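Local coordinates for protein DsrH (Allochromatium vinosum, PDB 2HY5) that probably takes part, together with DsrE and DsrF in one hexameric assembly, in sulfur transfer during the oxidation of stored sulfur, at residues 54-65 with 76-85. Numbering follows the deposited sequence.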
ATOM      1  N   LEU C  54      27.326   0.741   6.091  1.00 15.51           N
ATOM      2  CA  LEU C  54      28.111   1.968   6.178  1.00 15.51           C
ATOM      3  C   LEU C  54      29.541   1.718   5.723  1.00 16.43           C
ATOM      4  O   LEU C  54      30.271   2.651   5.385  1.00 18.73           O
ATOM      5  CB  LEU C  54      28.110   2.494   7.615  1.00 17.58           C
ATOM      6  CG  LEU C  54      26.813   3.154   8.083  1.00 16.66           C
ATOM      7  CD1 LEU C  54      26.875   3.424   9.578  1.00 19.08           C
ATOM      8  CD2 LEU C  54      26.603   4.447   7.308  1.00 18.67           C
ATOM      9  N   GLY C  55      29.932   0.449   5.712  1.00 20.09           N
ATOM     10  CA  GLY C  55      31.275   0.087   5.297  1.00 22.31           C
ATOM     11  C   GLY C  55      31.555   0.300   3.821  1.00 22.79           C
ATOM     12  O   GLY C  55      32.707   0.472   3.430  1.00 24.19           O
ATOM     13  N   LYS C  56      30.519   0.292   2.987  1.00 20.97           N
ATOM     14  CA  LYS C  56      30.736   0.492   1.558  1.00 20.84           C
ATOM     15  C   LYS C  56      29.805   1.510   0.913  1.00 18.28           C
ATOM     16  O   LYS C  56      30.039   1.942  -0.213  1.00 19.48           O
ATOM     17  CB  LYS C  56      30.639  -0.844   0.807  1.00 54.37           C
ATOM     18  CG  LYS C  56      29.229  -1.346   0.496  1.00 57.41           C
ATOM     19  CD  LYS C  56      28.429  -1.680   1.744  1.00 61.87           C
ATOM     20  CE  LYS C  56      27.373  -2.739   1.441  1.00 63.66           C
ATOM     21  NZ  LYS C  56      26.550  -2.417   0.240  1.00 66.37           N
ATOM     22  N   LEU C  57      28.757   1.899   1.631  1.00 14.25           N
ATOM     23  CA  LEU C  57      27.789   2.861   1.111  1.00 11.00           C
ATOM     24  C   LEU C  57      27.729   4.119   1.967  1.00 11.17           C
ATOM     25  O   LEU C  57      28.119   4.102   3.132  1.00 12.60           O
ATOM     26  CB  LEU C  57      26.387   2.244   1.099  1.00 11.85           C
ATOM     27  CG  LEU C  57      26.162   0.895   0.417  1.00 13.66           C
ATOM     28  CD1 LEU C  57      24.735   0.436   0.702  1.00 11.55           C
ATOM     29  CD2 LEU C  57      26.413   1.011  -1.084  1.00 12.43           C
ATOM     30  N   LYS C  58      27.237   5.208   1.377  1.00  9.03           N
ATOM     31  CA  LYS C  58      27.051   6.463   2.095  1.00  8.80           C
ATOM     32  C   LYS C  58      25.557   6.475   2.422  1.00  7.89           C
ATOM     33  O   LYS C  58      24.726   6.466   1.514  1.00  7.90           O
ATOM     34  CB  LYS C  58      27.385   7.661   1.203  1.00 20.16           C
ATOM     35  CG  LYS C  58      28.804   7.668   0.661  1.00 25.88           C
ATOM     36  CD  LYS C  58      29.026   8.876  -0.240  1.00 31.66           C
ATOM     37  CE  LYS C  58      30.446   8.919  -0.775  1.00 35.74           C
ATOM     38  NZ  LYS C  58      30.696  10.147  -1.583  1.00 37.74           N
ATOM     39  N   LEU C  59      25.218   6.479   3.705  1.00  7.02           N
ATOM     40  CA  LEU C  59      23.814   6.464   4.113  1.00  6.53           C
ATOM     41  C   LEU C  59      23.352   7.829   4.607  1.00  6.54           C
ATOM     42  O   LEU C  59      24.078   8.524   5.324  1.00  6.93           O
ATOM     43  CB  LEU C  59      23.597   5.434   5.225  1.00 11.07           C
ATOM     44  CG  LEU C  59      24.046   3.992   4.985  1.00 13.67           C
ATOM     45  CD1 LEU C  59      23.641   3.143   6.187  1.00 16.25           C
ATOM     46  CD2 LEU C  59      23.421   3.447   3.709  1.00 14.95           C
ATOM     47  N   TYR C  60      22.134   8.198   4.220  1.00  6.12           N
ATOM     48  CA  TYR C  60      21.537   9.470   4.608  1.00  5.24           C
ATOM     49  C   TYR C  60      20.124   9.216   5.103  1.00  5.77           C
ATOM     50  O   TYR C  60      19.484   8.250   4.692  1.00  6.09           O
ATOM     51  CB  TYR C  60      21.459  10.421   3.413  1.00  6.14           C
ATOM     52  CG  TYR C  60      22.785  10.712   2.764  1.00  8.35           C
ATOM     53  CD1 TYR C  60      23.372   9.799   1.888  1.00 10.42           C
ATOM     54  CD2 TYR C  60      23.467  11.894   3.042  1.00  9.48           C
ATOM     55  CE1 TYR C  60      24.610  10.060   1.304  1.00 11.62           C
ATOM     56  CE2 TYR C  60      24.707  12.163   2.464  1.00 12.33           C
ATOM     57  CZ  TYR C  60      25.270  11.242   1.600  1.00 12.35           C
ATOM     58  OH  TYR C  60      26.506  11.497   1.051  1.00 12.82           O
ATOM     59  N   VAL C  61      19.644  10.085   5.984  1.00  5.16           N
ATOM     60  CA  VAL C  61      18.296   9.956   6.512  1.00  6.05           C
ATOM     61  C   VAL C  61      17.657  11.337   6.461  1.00  6.09           C
ATOM     62  O   VAL C  61      18.316  12.335   6.736  1.00  6.50           O
ATOM     63  CB  VAL C  61      18.317   9.416   7.969  1.00  9.24           C
ATOM     64  CG1 VAL C  61      19.053  10.377   8.888  1.00  9.49           C
ATOM     65  CG2 VAL C  61      16.899   9.192   8.460  1.00 11.07           C
ATOM     66  N   LEU C  62      16.378  11.400   6.095  1.00  6.59           N
ATOM     67  CA  LEU C  62      15.694  12.686   5.993  1.00  7.66           C
ATOM     68  C   LEU C  62      15.250  13.197   7.363  1.00  9.04           C
ATOM     69  O   LEU C  62      14.353  12.636   7.992  1.00  7.11           O
ATOM     70  CB  LEU C  62      14.494  12.566   5.043  1.00  7.40           C
ATOM     71  CG  LEU C  62      13.820  13.878   4.634  1.00  6.56           C
ATOM     72  CD1 LEU C  62      14.791  14.768   3.860  1.00  5.40           C
ATOM     73  CD2 LEU C  62      12.610  13.557   3.779  1.00  6.90           C
ATOM     74  N   GLY C  63      15.898  14.269   7.813  1.00  7.99           N
ATOM     75  CA  GLY C  63      15.604  14.860   9.109  1.00 10.04           C
ATOM     76  C   GLY C  63      14.146  15.188   9.371  1.00 11.17           C
ATOM     77  O   GLY C  63      13.650  14.925  10.467  1.00 13.21           O
ATOM     78  N   PRO C  64      13.436  15.785   8.402  1.00 12.21           N
ATOM     79  CA  PRO C  64      12.023  16.120   8.598  1.00 11.16           C
ATOM     80  C   PRO C  64      11.177  14.899   8.966  1.00 10.27           C
ATOM     81  O   PRO C  64      10.311  14.983   9.840  1.00  9.75           O
ATOM     82  CB  PRO C  64      11.632  16.731   7.259  1.00 13.81           C
ATOM     83  CG  PRO C  64      12.886  17.440   6.855  1.00 13.75           C
ATOM     84  CD  PRO C  64      13.946  16.396   7.159  1.00 15.19           C
ATOM     85  N   ASP C  65      11.415  13.770   8.301  1.00  8.16           N
ATOM     86  CA  ASP C  65      10.662  12.557   8.609  1.00  8.17           C
ATOM     87  C   ASP C  65      11.103  11.984   9.956  1.00  7.34           C
ATOM     88  O   ASP C  65      10.288  11.449  10.710  1.00  6.31           O
ATOM     89  CB  ASP C  65      10.814  11.517   7.489  1.00  8.80           C
ATOM     90  CG  ASP C  65       9.857  11.770   6.327  1.00 10.12           C
ATOM     91  OD1 ASP C  65       8.659  12.017   6.596  1.00 10.15           O
ATOM     92  OD2 ASP C  65      10.282  11.708   5.151  1.00  9.99           O
ATOM     93  N   VAL C  76      20.185   8.644  15.766  1.00 10.62           N
ATOM     94  CA  VAL C  76      20.615   7.944  14.565  1.00 10.36           C
ATOM     95  C   VAL C  76      21.917   7.165  14.749  1.00 12.10           C
ATOM     96  O   VAL C  76      22.759   7.524  15.577  1.00 11.18           O
ATOM     97  CB  VAL C  76      20.797   8.950  13.402  1.00 15.89           C
ATOM     98  CG1 VAL C  76      21.213   8.230  12.136  1.00 18.40           C
ATOM     99  CG2 VAL C  76      19.507   9.715  13.185  1.00 16.15           C
ATOM    100  N   ILE C  77      22.068   6.092  13.981  1.00 10.81           N
ATOM    101  CA  ILE C  77      23.283   5.290  14.018  1.00 11.67           C
ATOM    102  C   ILE C  77      24.405   6.194  13.515  1.00 12.25           C
ATOM    103  O   ILE C  77      24.300   6.776  12.434  1.00  9.31           O
ATOM    104  CB  ILE C  77      23.174   4.073  13.078  1.00 14.53           C
ATOM    105  CG1 ILE C  77      22.048   3.149  13.553  1.00 13.33           C
ATOM    106  CG2 ILE C  77      24.504   3.323  13.030  1.00 14.92           C
ATOM    107  CD1 ILE C  77      21.689   2.063  12.551  1.00 15.14           C
ATOM    108  N   PRO C  78      25.483   6.339  14.302  1.00 13.01           N
ATOM    109  CA  PRO C  78      26.605   7.190  13.894  1.00 13.51           C
ATOM    110  C   PRO C  78      27.118   6.813  12.509  1.00 12.62           C
ATOM    111  O   PRO C  78      27.408   5.647  12.240  1.00 13.55           O
ATOM    112  CB  PRO C  78      27.640   6.935  14.985  1.00 19.95           C
ATOM    113  CG  PRO C  78      26.782   6.716  16.195  1.00 21.03           C
ATOM    114  CD  PRO C  78      25.700   5.802  15.657  1.00 19.27           C
ATOM    115  N   GLY C  79      27.227   7.800  11.627  1.00 11.57           N
ATOM    116  CA  GLY C  79      27.699   7.524  10.282  1.00 10.07           C
ATOM    117  C   GLY C  79      26.657   7.866   9.241  1.00  8.81           C
ATOM    118  O   GLY C  79      26.984   8.162   8.091  1.00 10.31           O
ATOM    119  N   ILE C  80      25.391   7.806   9.642  1.00  8.52           N
ATOM    120  CA  ILE C  80      24.299   8.145   8.739  1.00  7.44           C
ATOM    121  C   ILE C  80      24.117   9.657   8.825  1.00  7.96           C
ATOM    122  O   ILE C  80      23.846  10.193   9.894  1.00 10.21           O
ATOM    123  CB  ILE C  80      22.988   7.459   9.159  1.00  7.50           C
ATOM    124  CG1 ILE C  80      23.179   5.943   9.159  1.00  6.82           C
ATOM    125  CG2 ILE C  80      21.868   7.841   8.196  1.00  4.81           C
ATOM    126  CD1 ILE C  80      21.931   5.165   9.516  1.00  8.37           C
ATOM    127  N   SER C  81      24.277  10.337   7.695  1.00  7.35           N
ATOM    128  CA  SER C  81      24.152  11.789   7.646  1.00  7.14           C
ATOM    129  C   SER C  81      22.695  12.211   7.572  1.00  7.34           C
ATOM    130  O   SER C  81      21.942  11.686   6.759  1.00  7.87           O
ATOM    131  CB  SER C  81      24.879  12.339   6.418  1.00 10.19           C
ATOM    132  OG  SER C  81      26.255  12.010   6.435  1.00 13.02           O
ATOM    133  N   VAL C  82      22.309  13.164   8.413  1.00  7.08           N
ATOM    134  CA  VAL C  82      20.940  13.669   8.422  1.00  7.91           C
ATOM    135  C   VAL C  82      20.868  14.847   7.452  1.00  9.19           C
ATOM    136  O   VAL C  82      21.678  15.770   7.531  1.00  8.22           O
ATOM    137  CB  VAL C  82      20.530  14.138   9.834  1.00 12.26           C
ATOM    138  CG1 VAL C  82      19.086  14.626   9.835  1.00 11.37           C
ATOM    139  CG2 VAL C  82      20.706  12.996  10.826  1.00 12.58           C
ATOM    140  N   VAL C  83      19.908  14.796   6.532  1.00  8.38           N
ATOM    141  CA  VAL C  83      19.727  15.848   5.536  1.00  9.11           C
ATOM    142  C   VAL C  83      18.280  16.349   5.524  1.00  9.36           C
ATOM    143  O   VAL C  83      17.382  15.683   6.035  1.00  8.15           O
ATOM    144  CB  VAL C  83      20.058  15.334   4.122  1.00 13.19           C
ATOM    145  CG1 VAL C  83      21.497  14.837   4.070  1.00 15.73           C
ATOM    146  CG2 VAL C  83      19.093  14.215   3.737  1.00 13.81           C
ATOM    147  N   ASP C  84      18.056  17.535   4.962  1.00 10.42           N
ATOM    148  CA  ASP C  84      16.696  18.056   4.864  1.00 10.49           C
ATOM    149  C   ASP C  84      16.275  17.888   3.411  1.00  9.41           C
ATOM    150  O   ASP C  84      16.988  17.260   2.634  1.00  8.17           O
ATOM    151  CB  ASP C  84      16.618  19.530   5.281  1.00 15.32           C
ATOM    152  CG  ASP C  84      17.661  20.385   4.607  1.00 18.89           C
ATOM    153  OD1 ASP C  84      18.150  19.998   3.526  1.00 19.04           O
ATOM    154  OD2 ASP C  84      17.985  21.457   5.158  1.00 22.71           O
ATOM    155  N   TYR C  85      15.128  18.433   3.031  1.00  7.79           N
ATOM    156  CA  TYR C  85      14.693  18.271   1.648  1.00  7.58           C
ATOM    157  C   TYR C  85      15.667  18.881   0.646  1.00  7.91           C
ATOM    158  O   TYR C  85      15.854  18.343  -0.447  1.00  8.00           O
ATOM    159  CB  TYR C  85      13.287  18.841   1.457  1.00  7.75           C
ATOM    160  CG  TYR C  85      12.201  17.909   1.967  1.00  9.12           C
ATOM    161  CD1 TYR C  85      11.500  18.191   3.142  1.00  9.10           C
ATOM    162  CD2 TYR C  85      11.889  16.738   1.281  1.00 10.30           C
ATOM    163  CE1 TYR C  85      10.511  17.325   3.619  1.00 10.04           C
ATOM    164  CE2 TYR C  85      10.904  15.865   1.746  1.00  8.76           C
ATOM    165  CZ  TYR C  85      10.221  16.165   2.913  1.00  8.70           C
ATOM    166  OH  TYR C  85       9.245  15.309   3.376  1.00 10.81           O
TER
HETATM  167  O   HOH W   1      27.328   7.207   5.507  1.00 13.02           O
HETATM  168  O   HOH W   2      26.658   9.861   4.850  1.00 18.54           O
HETATM  169  O   HOH W   3       9.377  12.829   2.847  1.00 10.78           O
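Four backbone hydrogen bonds join Leu-59, Val-61 and Gly-63 to Ser-81 and Val-83, the ladder of a parallel strand pair in a beta-alpha-beta unit: strand 58-62, helix 63-68, then strand 81-83 at the sheet edge within this chain. Ser-81 N donates to Leu-59 O and Ser-81 O accepts from Val-61 N; Val-83 N then donates to Val-61 O with an N-H...O angle of 169°, and Val-83 O receives Gly-63 N at 2.7 Å, the shortest of the four. Two waters extend the ladder's start: one links Leu-59 N to Gly-79 O, and another donates to Leu-59 O while bonding Ser-81 OG at 2.7 Å.

On one face, the Tyr-60 ring brings CD2 within 3.7 Å of both Ser-81 CB and Val-83 CG1. On the other, Val-61 and Val-82 run side by side, CG1 to CG2, and the side chains of Leu-59 and Ile-80 cross at an angle, with Leu-59 CB 4.0 Å from Ile-80 CG1. At the type II turn from Ile-77 to Ile-80, Leu-54 CD1 comes within 3.5 Å of Pro-78 O.

At the C-terminal ends of the two strands, where DsrE and DsrF chains adjoin, the chi1 of Leu-62 (-170°, CG anti to N) carries its branch toward Tyr-85, where Leu-62 CD2 lies 3.5 Å from Tyr-85 CE2. Asp-65 OD2, also bonded by Glu-34 N, accepts from a third water, which lies 2.5 Å from Tyr-85 OH.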